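Local coordinates for structural polyprotein, VP1 (Israeli acute paralysis virus, PDB 5CDD) that probably serves as a structural component of the viral capsid, where several copies of it assemble with the other coat proteins, at residues T41-W53 and L66-M78. Numbering follows the deposited sequence.
Sequences TLLRTFRTITDNW and LTNTTDAQGRDYM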
ATOM      1  N   THR A  41      27.250  18.977  10.935  1.00 27.20           N
ATOM      2  CA  THR A  41      26.037  18.546  11.611  1.00 26.96           C
ATOM      3  C   THR A  41      25.757  19.438  12.809  1.00 27.29           C
ATOM      4  O   THR A  41      24.624  19.528  13.271  1.00 29.14           O
ATOM      5  CB  THR A  41      26.141  17.087  12.095  1.00 26.01           C
ATOM      6  OG1 THR A  41      27.161  16.981  13.092  1.00 28.83           O
ATOM      7  CG2 THR A  41      26.473  16.156  10.932  1.00 23.04           C
ATOM      8  N   LEU A  42      26.788  20.110  13.308  1.00 26.89           N
ATOM      9  CA  LEU A  42      26.630  20.989  14.458  1.00 26.02           C
ATOM     10  C   LEU A  42      26.121  22.343  14.011  1.00 26.65           C
ATOM     11  O   LEU A  42      25.902  23.232  14.826  1.00 28.24           O
ATOM     12  CB  LEU A  42      27.957  21.136  15.205  1.00 24.24           C
ATOM     13  CG  LEU A  42      28.541  19.816  15.723  1.00 23.28           C
ATOM     14  CD1 LEU A  42      29.862  20.085  16.418  1.00 24.45           C
ATOM     15  CD2 LEU A  42      27.567  19.145  16.684  1.00 21.25           C
ATOM     16  N   LEU A  43      25.941  22.491  12.703  1.00 27.10           N
ATOM     17  CA  LEU A  43      25.420  23.727  12.135  1.00 26.47           C
ATOM     18  C   LEU A  43      23.933  23.512  11.860  1.00 27.10           C
ATOM     19  O   LEU A  43      23.267  24.351  11.249  1.00 28.46           O
ATOM     20  CB  LEU A  43      26.150  24.083  10.837  1.00 25.51           C
ATOM     21  CG  LEU A  43      27.635  24.436  10.941  1.00 24.43           C
ATOM     22  CD1 LEU A  43      28.175  24.771   9.565  1.00 22.31           C
ATOM     23  CD2 LEU A  43      27.819  25.612  11.884  1.00 24.00           C
ATOM     24  N   ARG A  44      23.432  22.363  12.309  1.00 26.42           N
ATOM     25  CA  ARG A  44      22.028  21.999  12.155  1.00 26.52           C
ATOM     26  C   ARG A  44      21.413  21.975  13.549  1.00 27.37           C
ATOM     27  O   ARG A  44      20.232  22.276  13.732  1.00 28.59           O
ATOM     28  CB  ARG A  44      21.902  20.621  11.501  1.00 25.79           C
ATOM     29  CG  ARG A  44      22.486  20.552  10.099  1.00 26.55           C
ATOM     30  CD  ARG A  44      21.682  21.390   9.117  1.00 26.82           C
ATOM     31  NE  ARG A  44      22.314  21.438   7.801  1.00 28.35           N
ATOM     32  CZ  ARG A  44      23.365  22.195   7.501  1.00 27.00           C
ATOM     33  NH1 ARG A  44      23.907  22.979   8.421  1.00 26.42           N
ATOM     34  NH2 ARG A  44      23.882  22.161   6.280  1.00 25.90           N
ATOM     35  N   THR A  45      22.232  21.615  14.530  1.00 27.10           N
ATOM     36  CA  THR A  45      21.803  21.572  15.922  1.00 27.08           C
ATOM     37  C   THR A  45      21.690  23.006  16.428  1.00 27.36           C
ATOM     38  O   THR A  45      22.550  23.838  16.137  1.00 29.43           O
ATOM     39  CB  THR A  45      22.832  20.849  16.807  1.00 25.82           C
ATOM     40  OG1 THR A  45      24.102  21.501  16.687  1.00 25.96           O
ATOM     41  CG2 THR A  45      22.977  19.401  16.392  1.00 24.90           C
ATOM     42  N   PHE A  46      20.635  23.299  17.180  1.00 27.00           N
ATOM     43  CA  PHE A  46      20.448  24.641  17.716  1.00 26.23           C
ATOM     44  C   PHE A  46      21.149  24.805  19.051  1.00 26.62           C
ATOM     45  O   PHE A  46      21.195  23.877  19.859  1.00 28.56           O
ATOM     46  CB  PHE A  46      18.962  24.960  17.885  1.00 26.03           C
ATOM     47  CG  PHE A  46      18.260  25.293  16.600  1.00 25.33           C
ATOM     48  CD1 PHE A  46      17.974  24.302  15.668  1.00 25.72           C
ATOM     49  CD2 PHE A  46      17.897  26.605  16.317  1.00 23.67           C
ATOM     50  CE1 PHE A  46      17.334  24.614  14.470  1.00 25.10           C
ATOM     51  CE2 PHE A  46      17.259  26.926  15.124  1.00 25.23           C
ATOM     52  CZ  PHE A  46      16.977  25.929  14.199  1.00 24.73           C
ATOM     53  N   ARG A  47      21.694  25.994  19.275  1.00 26.56           N
ATOM     54  CA  ARG A  47      22.392  26.307  20.516  1.00 25.76           C
ATOM     55  C   ARG A  47      22.091  27.755  20.876  1.00 26.96           C
ATOM     56  O   ARG A  47      21.983  28.607  19.993  1.00 26.58           O
ATOM     57  CB  ARG A  47      23.897  26.104  20.339  1.00 23.36           C
ATOM     58  CG  ARG A  47      24.320  24.643  20.281  1.00 20.62           C
ATOM     59  CD  ARG A  47      24.193  23.990  21.644  1.00 19.89           C
ATOM     60  NE  ARG A  47      24.670  22.610  21.655  1.00 20.67           N
ATOM     61  CZ  ARG A  47      23.979  21.569  21.200  1.00 20.09           C
ATOM     62  NH1 ARG A  47      22.765  21.743  20.694  1.00 20.47           N
ATOM     63  NH2 ARG A  47      24.500  20.349  21.260  1.00 18.05           N
ATOM     64  N   THR A  48      21.945  28.035  22.167  1.00 29.48           N
ATOM     65  CA  THR A  48      21.640  29.392  22.604  1.00 31.36           C
ATOM     66  C   THR A  48      22.837  30.315  22.432  1.00 31.45           C
ATOM     67  O   THR A  48      23.980  29.910  22.643  1.00 31.33           O
ATOM     68  CB  THR A  48      21.192  29.433  24.086  1.00 31.55           C
ATOM     69  OG1 THR A  48      22.259  28.982  24.929  1.00 36.11           O
ATOM     70  CG2 THR A  48      19.981  28.544  24.300  1.00 31.90           C
ATOM     71  N   ILE A  49      22.568  31.553  22.030  1.00 31.87           N
ATOM     72  CA  ILE A  49      23.619  32.545  21.851  1.00 32.58           C
ATOM     73  C   ILE A  49      23.432  33.652  22.874  1.00 33.47           C
ATOM     74  O   ILE A  49      24.302  34.494  23.059  1.00 34.40           O
ATOM     75  CB  ILE A  49      23.589  33.151  20.436  1.00 31.90           C
ATOM     76  CG1 ILE A  49      22.206  33.745  20.142  1.00 30.53           C
ATOM     77  CG2 ILE A  49      23.941  32.086  19.425  1.00 32.31           C
ATOM     78  CD1 ILE A  49      22.074  34.391  18.769  1.00 26.14           C
ATOM     79  N   THR A  50      22.281  33.640  23.536  1.00 34.55           N
ATOM     80  CA  THR A  50      21.957  34.619  24.566  1.00 35.68           C
ATOM     81  C   THR A  50      20.753  34.129  25.353  1.00 37.03           C
ATOM     82  O   THR A  50      19.710  33.827  24.779  1.00 37.59           O
ATOM     83  CB  THR A  50      21.629  36.012  23.971  1.00 34.91           C
ATOM     84  OG1 THR A  50      21.362  36.933  25.035  1.00 33.72           O
ATOM     85  CG2 THR A  50      20.411  35.943  23.070  1.00 35.53           C
ATOM     86  N   ASP A  51      20.901  34.032  26.669  1.00 38.55           N
ATOM     87  CA  ASP A  51      19.802  33.574  27.506  1.00 40.03           C
ATOM     88  C   ASP A  51      18.860  34.725  27.809  1.00 39.56           C
ATOM     89  O   ASP A  51      17.883  34.560  28.535  1.00 39.52           O
ATOM     90  CB  ASP A  51      20.337  32.984  28.814  1.00 43.45           C
ATOM     91  CG  ASP A  51      21.221  31.768  28.588  1.00 47.44           C
ATOM     92  OD1 ASP A  51      20.699  30.717  28.153  1.00 49.56           O
ATOM     93  OD2 ASP A  51      22.441  31.864  28.845  1.00 49.56           O
ATOM     94  N   ASN A  52      19.150  35.897  27.254  1.00 39.11           N
ATOM     95  CA  ASN A  52      18.298  37.053  27.500  1.00 39.41           C
ATOM     96  C   ASN A  52      18.535  38.201  26.527  1.00 38.79           C
ATOM     97  O   ASN A  52      19.511  38.939  26.650  1.00 39.67           O
ATOM     98  CB  ASN A  52      18.501  37.553  28.931  1.00 40.30           C
ATOM     99  CG  ASN A  52      17.355  38.419  29.409  1.00 41.30           C
ATOM    100  OD1 ASN A  52      16.211  37.970  29.460  1.00 43.23           O
ATOM    101  ND2 ASN A  52      17.654  39.662  29.765  1.00 41.17           N
ATOM    102  N   TRP A  53      17.634  38.354  25.566  1.00 37.35           N
ATOM    103  CA  TRP A  53      17.750  39.422  24.586  1.00 35.91           C
ATOM    104  C   TRP A  53      16.660  40.448  24.864  1.00 36.14           C
ATOM    105  O   TRP A  53      15.485  40.216  24.582  1.00 35.99           O
ATOM    106  CB  TRP A  53      17.607  38.860  23.172  1.00 34.66           C
ATOM    107  CG  TRP A  53      17.985  39.838  22.103  1.00 34.40           C
ATOM    108  CD1 TRP A  53      19.006  40.745  22.147  1.00 33.98           C
ATOM    109  CD2 TRP A  53      17.391  39.967  20.805  1.00 34.75           C
ATOM    110  NE1 TRP A  53      19.085  41.430  20.959  1.00 34.14           N
ATOM    111  CE2 TRP A  53      18.107  40.973  20.116  1.00 34.90           C
ATOM    112  CE3 TRP A  53      16.324  39.330  20.155  1.00 35.10           C
ATOM    113  CZ2 TRP A  53      17.791  41.358  18.806  1.00 33.51           C
ATOM    114  CZ3 TRP A  53      16.011  39.712  18.851  1.00 34.09           C
ATOM    115  CH2 TRP A  53      16.744  40.716  18.192  1.00 34.16           C
ATOM    116  N   LEU A  66      22.540  41.806  17.390  1.00 34.25           N
ATOM    117  CA  LEU A  66      22.832  40.751  18.348  1.00 32.82           C
ATOM    118  C   LEU A  66      23.892  39.828  17.759  1.00 33.83           C
ATOM    119  O   LEU A  66      24.825  39.406  18.441  1.00 34.60           O
ATOM    120  CB  LEU A  66      21.566  39.942  18.637  1.00 30.72           C
ATOM    121  CG  LEU A  66      21.746  38.635  19.415  1.00 29.26           C
ATOM    122  CD1 LEU A  66      22.249  38.939  20.814  1.00 29.11           C
ATOM    123  CD2 LEU A  66      20.427  37.885  19.475  1.00 26.81           C
ATOM    124  N   THR A  67      23.728  39.530  16.477  1.00 35.14           N
ATOM    125  CA  THR A  67      24.616  38.651  15.732  1.00 35.07           C
ATOM    126  C   THR A  67      26.071  39.105  15.657  1.00 35.71           C
ATOM    127  O   THR A  67      26.980  38.299  15.848  1.00 35.21           O
ATOM    128  CB  THR A  67      24.059  38.438  14.304  1.00 35.54           C
ATOM    129  OG1 THR A  67      23.239  37.265  14.292  1.00 36.34           O
ATOM    130  CG2 THR A  67      25.174  38.305  13.281  1.00 36.48           C
ATOM    131  N   ASN A  68      26.296  40.384  15.376  1.00 36.61           N
ATOM    132  CA  ASN A  68      27.661  40.893  15.280  1.00 37.19           C
ATOM    133  C   ASN A  68      28.466  40.558  16.529  1.00 37.97           C
ATOM    134  O   ASN A  68      29.639  40.191  16.442  1.00 39.14           O
ATOM    135  CB  ASN A  68      27.664  42.407  15.061  1.00 36.88           C
ATOM    136  CG  ASN A  68      27.082  42.803  13.719  1.00 38.20           C
ATOM    137  OD1 ASN A  68      27.351  42.168  12.699  1.00 39.05           O
ATOM    138  ND2 ASN A  68      26.290  43.869  13.711  1.00 40.16           N
ATOM    139  N   THR A  69      27.830  40.680  17.688  1.00 37.67           N
ATOM    140  CA  THR A  69      28.490  40.393  18.954  1.00 36.47           C
ATOM    141  C   THR A  69      28.703  38.895  19.157  1.00 36.52           C
ATOM    142  O   THR A  69      29.832  38.436  19.328  1.00 37.06           O
ATOM    143  CB  THR A  69      27.669  40.935  20.138  1.00 35.78           C
ATOM    144  OG1 THR A  69      27.453  42.340  19.964  1.00 36.19           O
ATOM    145  CG2 THR A  69      28.406  40.699  21.446  1.00 35.24           C
ATOM    146  N   THR A  70      27.613  38.135  19.128  1.00 36.19           N
ATOM    147  CA  THR A  70      27.685  36.694  19.331  1.00 36.53           C
ATOM    148  C   THR A  70      28.586  35.965  18.336  1.00 37.11           C
ATOM    149  O   THR A  70      29.132  34.910  18.657  1.00 39.03           O
ATOM    150  CB  THR A  70      26.280  36.052  19.291  1.00 36.10           C
ATOM    151  OG1 THR A  70      25.732  36.163  17.973  1.00 36.60           O
ATOM    152  CG2 THR A  70      25.354  36.750  20.277  1.00 34.10           C
ATOM    153  N   ASP A  71      28.746  36.515  17.135  1.00 37.30           N
ATOM    154  CA  ASP A  71      29.599  35.879  16.134  1.00 37.88           C
ATOM    155  C   ASP A  71      31.066  35.936  16.532  1.00 37.65           C
ATOM    156  O   ASP A  71      31.862  35.093  16.119  1.00 38.10           O
ATOM    157  CB  ASP A  71      29.454  36.551  14.766  1.00 40.73           C
ATOM    158  CG  ASP A  71      28.212  36.115  14.024  1.00 43.87           C
ATOM    159  OD1 ASP A  71      27.867  34.916  14.087  1.00 45.53           O
ATOM    160  OD2 ASP A  71      27.592  36.972  13.360  1.00 45.49           O
ATOM    161  N   ALA A  72      31.418  36.936  17.328  1.00 36.41           N
ATOM    162  CA  ALA A  72      32.798  37.111  17.756  1.00 36.13           C
ATOM    163  C   ALA A  72      33.147  36.337  19.023  1.00 36.27           C
ATOM    164  O   ALA A  72      34.280  35.885  19.185  1.00 36.45           O
ATOM    165  CB  ALA A  72      33.085  38.590  17.956  1.00 35.33           C
ATOM    166  N   GLN A  73      32.171  36.184  19.913  1.00 36.21           N
ATOM    167  CA  GLN A  73      32.381  35.490  21.181  1.00 36.36           C
ATOM    168  C   GLN A  73      32.852  34.050  21.037  1.00 35.86           C
ATOM    169  O   GLN A  73      33.770  33.619  21.735  1.00 36.37           O
ATOM    170  CB  GLN A  73      31.102  35.521  22.014  1.00 37.80           C
ATOM    171  CG  GLN A  73      30.539  36.912  22.204  1.00 42.24           C
ATOM    172  CD  GLN A  73      29.430  36.945  23.229  1.00 45.51           C
ATOM    173  OE1 GLN A  73      28.497  36.142  23.178  1.00 47.68           O
ATOM    174  NE2 GLN A  73      29.520  37.883  24.168  1.00 46.49           N
ATOM    175  N   GLY A  74      32.216  33.306  20.140  1.00 35.74           N
ATOM    176  CA  GLY A  74      32.597  31.920  19.937  1.00 34.09           C
ATOM    177  C   GLY A  74      31.948  30.986  20.939  1.00 33.67           C
ATOM    178  O   GLY A  74      32.502  29.935  21.261  1.00 32.33           O
ATOM    179  N   ARG A  75      30.771  31.366  21.431  1.00 34.22           N
ATOM    180  CA  ARG A  75      30.050  30.548  22.399  1.00 34.96           C
ATOM    181  C   ARG A  75      29.308  29.392  21.729  1.00 35.16           C
ATOM    182  O   ARG A  75      29.477  28.237  22.124  1.00 36.21           O
ATOM    183  CB  ARG A  75      29.052  31.398  23.193  1.00 36.67           C
ATOM    184  CG  ARG A  75      28.290  30.600  24.242  1.00 37.41           C
ATOM    185  CD  ARG A  75      27.165  31.398  24.877  1.00 40.10           C
ATOM    186  NE  ARG A  75      26.339  30.556  25.741  1.00 43.33           N
ATOM    187  CZ  ARG A  75      25.213  30.952  26.327  1.00 44.10           C
ATOM    188  NH1 ARG A  75      24.766  32.188  26.147  1.00 44.87           N
ATOM    189  NH2 ARG A  75      24.527  30.108  27.087  1.00 43.31           N
ATOM    190  N   ASP A  76      28.487  29.696  20.724  1.00 34.31           N
ATOM    191  CA  ASP A  76      27.737  28.654  20.024  1.00 33.90           C
ATOM    192  C   ASP A  76      28.572  28.023  18.911  1.00 33.07           C
ATOM    193  O   ASP A  76      29.692  28.455  18.645  1.00 33.03           O
ATOM    194  CB  ASP A  76      26.431  29.211  19.442  1.00 35.58           C
ATOM    195  CG  ASP A  76      26.652  30.098  18.231  1.00 38.68           C
ATOM    196  OD1 ASP A  76      25.655  30.442  17.560  1.00 38.62           O
ATOM    197  OD2 ASP A  76      27.815  30.455  17.946  1.00 42.17           O
ATOM    198  N   TYR A  77      28.020  27.008  18.256  1.00 32.59           N
ATOM    199  CA  TYR A  77      28.736  26.320  17.189  1.00 32.26           C
ATOM    200  C   TYR A  77      28.983  27.171  15.949  1.00 32.67           C
ATOM    201  O   TYR A  77      30.071  27.126  15.376  1.00 33.66           O
ATOM    202  CB  TYR A  77      27.999  25.038  16.792  1.00 32.05           C
ATOM    203  CG  TYR A  77      27.917  24.012  17.900  1.00 31.38           C
ATOM    204  CD1 TYR A  77      29.007  23.775  18.733  1.00 30.72           C
ATOM    205  CD2 TYR A  77      26.761  23.258  18.098  1.00 31.68           C
ATOM    206  CE1 TYR A  77      28.952  22.817  19.737  1.00 32.08           C
ATOM    207  CE2 TYR A  77      26.696  22.293  19.102  1.00 32.03           C
ATOM    208  CZ  TYR A  77      27.796  22.080  19.916  1.00 31.93           C
ATOM    209  OH  TYR A  77      27.745  21.134  20.914  1.00 35.32           O
ATOM    210  N   MET A  78      27.986  27.940  15.527  1.00 32.44           N
ATOM    211  CA  MET A  78      28.157  28.778  14.348  1.00 32.83           C
ATOM    212  C   MET A  78      29.310  29.754  14.525  1.00 32.59           C
ATOM    213  O   MET A  78      30.108  29.955  13.610  1.00 34.17           O
ATOM    214  CB  MET A  78      26.871  29.543  14.033  1.00 34.01           C
ATOM    215  CG  MET A  78      25.810  28.689  13.371  1.00 36.36           C
ATOM    216  SD  MET A  78      24.450  29.666  12.737  1.00 40.93           S
ATOM    217  CE  MET A  78      25.161  30.274  11.226  1.00 38.00           C
TER
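R75, with CG anti to its backbone nitrogen (chi1 -179°), runs out extended from CG to NE and brings its guanidinium to D51, while R47, bent at chi2 (-71°), runs past the CE2 corner of Y77, with CE2 over one face of its guanidinium near the rim. At the far end of R75, NH2 donates to OD2 of D51 at 3.2 Å, a salt bridge that meets the carboxylate on its syn side but somewhat out of plane. T48 OG1 lies over one face of the same guanidinium. A second carboxylate reaches R75 from across an interface: its NE forms a salt bridge with OD1 of D127 of a second copy of this protein, so the arginine ties this contact to the neighbouring subunit.

R47 holds its own guanidinium by NH1 to the carbonyl O of F46 at 2.8 Å, with the group 51° from the Y77 ring plane; NH2 makes only a weak bond to Y77 OH at 3.4 Å. L42 CB sits over a face of that ring, 4.2 Å from its centroid, and T45 OG1 comes to its edge.

Here helix 64-73 and the start of helix 77-82 pack against strand 47-55 of the jelly-roll capsid domain and the 3-10 turn 41-43 and loop that lead into it. The strand pairs antiparallel with 176-184, where a classic beta bulge sets two residues, I49 and T50, against V180 alone. I49 CD1 reaches L66 CD2 at 3.9 Å, and T70 CG2 packs against I49 CB. L66 then lays CD2 almost squarely over the five-membered ring of W53, 3.9 Å from its centroid. At the N-cap of helix 77-82, OD2 of D76 accepts from S79 N, and OD1 forms a salt bridge with R182 NE on strand 176-184.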